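Local coordinates for NimC/NimA family protein (Clostridium acetobutylicum, PDB 2IG6) that binds flavin mononucleotide and is probably a flavin-dependent oxidoreductase of the NimC/NimA family, at residues A[77-82]-A[91-96]. Numbering follows the deposited sequence.
Sequences KVEISG and RLTGEV. With SO4 (sulfate ion), chain F.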
ATOM      1  N   LYS A  77      10.020  -7.077   8.237  1.00 35.40           N
ATOM      2  CA  LYS A  77       9.359  -7.498   7.019  1.00 33.63           C
ATOM      3  C   LYS A  77       8.404  -6.423   6.549  1.00 34.66           C
ATOM      4  O   LYS A  77       7.505  -5.982   7.295  1.00 35.20           O
ATOM      5  CB  LYS A  77       8.573  -8.777   7.237  1.00 34.51           C
ATOM      6  CG  LYS A  77       9.417  -9.973   7.482  1.00 33.35           C
ATOM      7  CD  LYS A  77       8.557 -11.209   7.637  1.00 36.52           C
ATOM      8  CE  LYS A  77       9.408 -12.424   7.908  1.00 39.73           C
ATOM      9  NZ  LYS A  77       8.590 -13.662   7.835  1.00 40.27           N
ATOM     10  N   VAL A  78       8.573  -6.041   5.287  1.00 34.87           N
ATOM     11  CA  VAL A  78       7.724  -5.058   4.649  1.00 33.92           C
ATOM     12  C   VAL A  78       7.315  -5.499   3.248  1.00 34.32           C
ATOM     13  O   VAL A  78       7.871  -6.447   2.694  1.00 34.65           O
ATOM     14  CB  VAL A  78       8.452  -3.688   4.562  1.00 32.50           C
ATOM     15  CG1 VAL A  78       8.931  -3.260   5.926  1.00 36.78           C
ATOM     16  CG2 VAL A  78       9.631  -3.744   3.555  1.00 33.42           C
ATOM     17  N   GLU A  79       6.331  -4.808   2.676  1.00 35.23           N
ATOM     18  CA  GLU A  79       6.078  -4.906   1.240  1.00 34.37           C
ATOM     19  C   GLU A  79       5.804  -3.511   0.682  1.00 34.41           C
ATOM     20  O   GLU A  79       5.185  -2.683   1.349  1.00 33.89           O
ATOM     21  CB  GLU A  79       4.966  -5.922   0.937  1.00 34.25           C
ATOM     22  CG  GLU A  79       4.762  -6.216  -0.563  1.00 35.59           C
ATOM     23  CD  GLU A  79       3.978  -7.501  -0.823  1.00 36.53           C
ATOM     24  OE1 GLU A  79       4.604  -8.592  -0.875  1.00 39.94           O
ATOM     25  OE2 GLU A  79       2.735  -7.434  -0.966  1.00 39.45           O
ATOM     26  N   ILE A  80       6.290  -3.259  -0.535  1.00 35.27           N
ATOM     27  CA  ILE A  80       6.032  -2.020  -1.253  1.00 35.83           C
ATOM     28  C   ILE A  80       5.237  -2.300  -2.523  1.00 33.85           C
ATOM     29  O   ILE A  80       5.503  -3.275  -3.234  1.00 34.97           O
ATOM     30  CB  ILE A  80       7.368  -1.322  -1.600  1.00 36.58           C
ATOM     31  CG1 ILE A  80       7.976  -0.718  -0.308  1.00 37.61           C
ATOM     32  CG2 ILE A  80       7.166  -0.270  -2.679  1.00 37.72           C
ATOM     33  CD1 ILE A  80       9.319  -0.073  -0.477  1.00 38.77           C
ATOM     34  N   SER A  81       4.260  -1.444  -2.828  1.00 34.06           N
ATOM     35  CA  SER A  81       3.620  -1.477  -4.123  1.00 34.86           C
ATOM     36  C   SER A  81       3.428  -0.067  -4.663  1.00 34.52           C
ATOM     37  O   SER A  81       3.398   0.917  -3.912  1.00 35.80           O
ATOM     38  CB  SER A  81       2.301  -2.252  -4.053  1.00 34.40           C
ATOM     39  OG  SER A  81       1.722  -2.370  -5.342  1.00 36.63           O
ATOM     40  N   GLY A  82       3.406   0.036  -5.989  1.00 35.07           N
ATOM     41  CA  GLY A  82       3.211   1.295  -6.650  1.00 35.75           C
ATOM     42  C   GLY A  82       2.950   1.082  -8.130  1.00 35.60           C
ATOM     43  O   GLY A  82       3.125  -0.031  -8.626  1.00 35.21           O
ATOM     44  N   ARG A  91       5.383  -5.104  -7.019  1.00 35.41           N
ATOM     45  CA  ARG A  91       5.277  -5.552  -5.650  1.00 36.27           C
ATOM     46  C   ARG A  91       6.653  -5.993  -5.203  1.00 33.97           C
ATOM     47  O   ARG A  91       7.268  -6.833  -5.822  1.00 35.94           O
ATOM     48  CB  ARG A  91       4.242  -6.646  -5.509  1.00 37.01           C
ATOM     49  CG  ARG A  91       2.824  -6.033  -5.655  1.00 43.00           C
ATOM     50  CD  ARG A  91       1.767  -7.036  -5.406  1.00 45.36           C
ATOM     51  NE  ARG A  91       1.670  -7.464  -4.020  1.00 40.47           N
ATOM     52  CZ  ARG A  91       0.999  -8.553  -3.659  1.00 42.90           C
ATOM     53  NH1 ARG A  91       0.430  -9.297  -4.594  1.00 44.43           N
ATOM     54  NH2 ARG A  91       0.906  -8.919  -2.398  1.00 42.63           N
ATOM     55  N   LEU A  92       7.145  -5.381  -4.144  1.00 32.71           N
ATOM     56  CA  LEU A  92       8.507  -5.642  -3.686  1.00 33.27           C
ATOM     57  C   LEU A  92       8.385  -6.075  -2.234  1.00 34.62           C
ATOM     58  O   LEU A  92       7.997  -5.296  -1.376  1.00 35.30           O
ATOM     59  CB  LEU A  92       9.360  -4.383  -3.837  1.00 33.27           C
ATOM     60  CG  LEU A  92      10.755  -4.362  -3.233  1.00 37.98           C
ATOM     61  CD1 LEU A  92      11.583  -5.475  -3.822  1.00 42.98           C
ATOM     62  CD2 LEU A  92      11.436  -3.011  -3.466  1.00 43.17           C
ATOM     63  N   THR A  93       8.708  -7.334  -1.981  1.00 35.32           N
ATOM     64  CA  THR A  93       8.666  -7.919  -0.654  1.00 34.69           C
ATOM     65  C   THR A  93      10.090  -7.982  -0.109  1.00 36.37           C
ATOM     66  O   THR A  93      10.995  -8.363  -0.834  1.00 36.48           O
ATOM     67  CB  THR A  93       8.108  -9.354  -0.749  1.00 33.11           C
ATOM     68  OG1 THR A  93       6.898  -9.352  -1.524  1.00 37.47           O
ATOM     69  CG2 THR A  93       7.832  -9.930   0.630  1.00 37.05           C
ATOM     70  N   GLY A  94      10.301  -7.628   1.158  1.00 33.57           N
ATOM     71  CA  GLY A  94      11.643  -7.769   1.710  1.00 35.11           C
ATOM     72  C   GLY A  94      11.768  -7.399   3.167  1.00 33.39           C
ATOM     73  O   GLY A  94      10.769  -7.270   3.875  1.00 34.28           O
ATOM     74  N   GLU A  95      13.009  -7.214   3.595  1.00 34.43           N
ATOM     75  CA  GLU A  95      13.319  -6.788   4.953  1.00 34.66           C
ATOM     76  C   GLU A  95      14.178  -5.538   4.931  1.00 35.44           C
ATOM     77  O   GLU A  95      15.037  -5.375   4.067  1.00 34.72           O
ATOM     78  CB  GLU A  95      14.034  -7.900   5.698  1.00 35.69           C
ATOM     79  CG  GLU A  95      13.111  -9.041   6.045  1.00 38.00           C
ATOM     80  CD  GLU A  95      13.697 -10.074   7.007  1.00 41.76           C
ATOM     81  OE1 GLU A  95      14.780  -9.851   7.607  1.00 44.16           O
ATOM     82  OE2 GLU A  95      13.042 -11.121   7.167  1.00 43.97           O
ATOM     83  N   VAL A  96      13.956  -4.663   5.898  1.00 33.35           N
ATOM     84  CA  VAL A  96      14.714  -3.416   5.976  1.00 34.02           C
ATOM     85  C   VAL A  96      15.526  -3.373   7.254  1.00 34.73           C
ATOM     86  O   VAL A  96      15.160  -3.998   8.254  1.00 32.68           O
ATOM     87  CB  VAL A  96      13.796  -2.176   5.836  1.00 36.85           C
ATOM     88  CG1 VAL A  96      13.122  -2.172   4.467  1.00 38.15           C
ATOM     89  CG2 VAL A  96      12.740  -2.160   6.920  1.00 36.97           C
TER
HETATM   90  S   SO4 F 132      -2.596 -10.897  -4.173  1.00 30.29           S
HETATM   91  O1  SO4 F 132      -3.784 -11.758  -4.313  1.00 27.29           O
HETATM   92  O2  SO4 F 132      -1.612 -11.228  -5.190  1.00 33.20           O
HETATM   93  O3  SO4 F 132      -3.049  -9.529  -4.352  1.00 28.51           O
HETATM   94  O4  SO4 F 132      -2.037 -11.079  -2.836  1.00 27.73           O
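Glu79 is gripped at both carboxylate oxygens by side chains of the antiparallel strand 91-96. Thr93 OG1 donates to Glu79 OE1 on its anti side, at a short 2.5 Å, while Arg91 NH2 forms a salt bridge with Glu79 OE2 on the syn side at 2.8 Å; Arg91 NE adds a weak bond there. The extended Glu79 chain, CG anti to the backbone N (chi1 -173°), carries the carboxylate across between Thr93 and Arg91, and the bend of Arg91 at chi3 (70°) brings the guanidinium edge to it, the planes 83° apart. Further round the guanidinium rim, Arg91 NH1 bonds to sulfate O2 at 2.9 Å; Arg46 and Cys68 of the second subunit share the ion. Arg44 and the Val45 amide of that subunit also hold Glu79.

Lys77 runs alongside Glu95, but its amine pairs with Asp41 of the second subunit. On the other face, Val78 CG2 meets Val96 CG1 at 3.9 Å, beside Phe131 and Met72. Paired backbone bonds join Val78 to Gly94 and Ile80 to Leu92. This is a beta hairpin of the split-barrel flavin fold; Arg91 is a known FMN-binding residue, though unoccupied here, and Arg46 and Cys68 are FMN-site residues, consistent with a site built across the dimer interface.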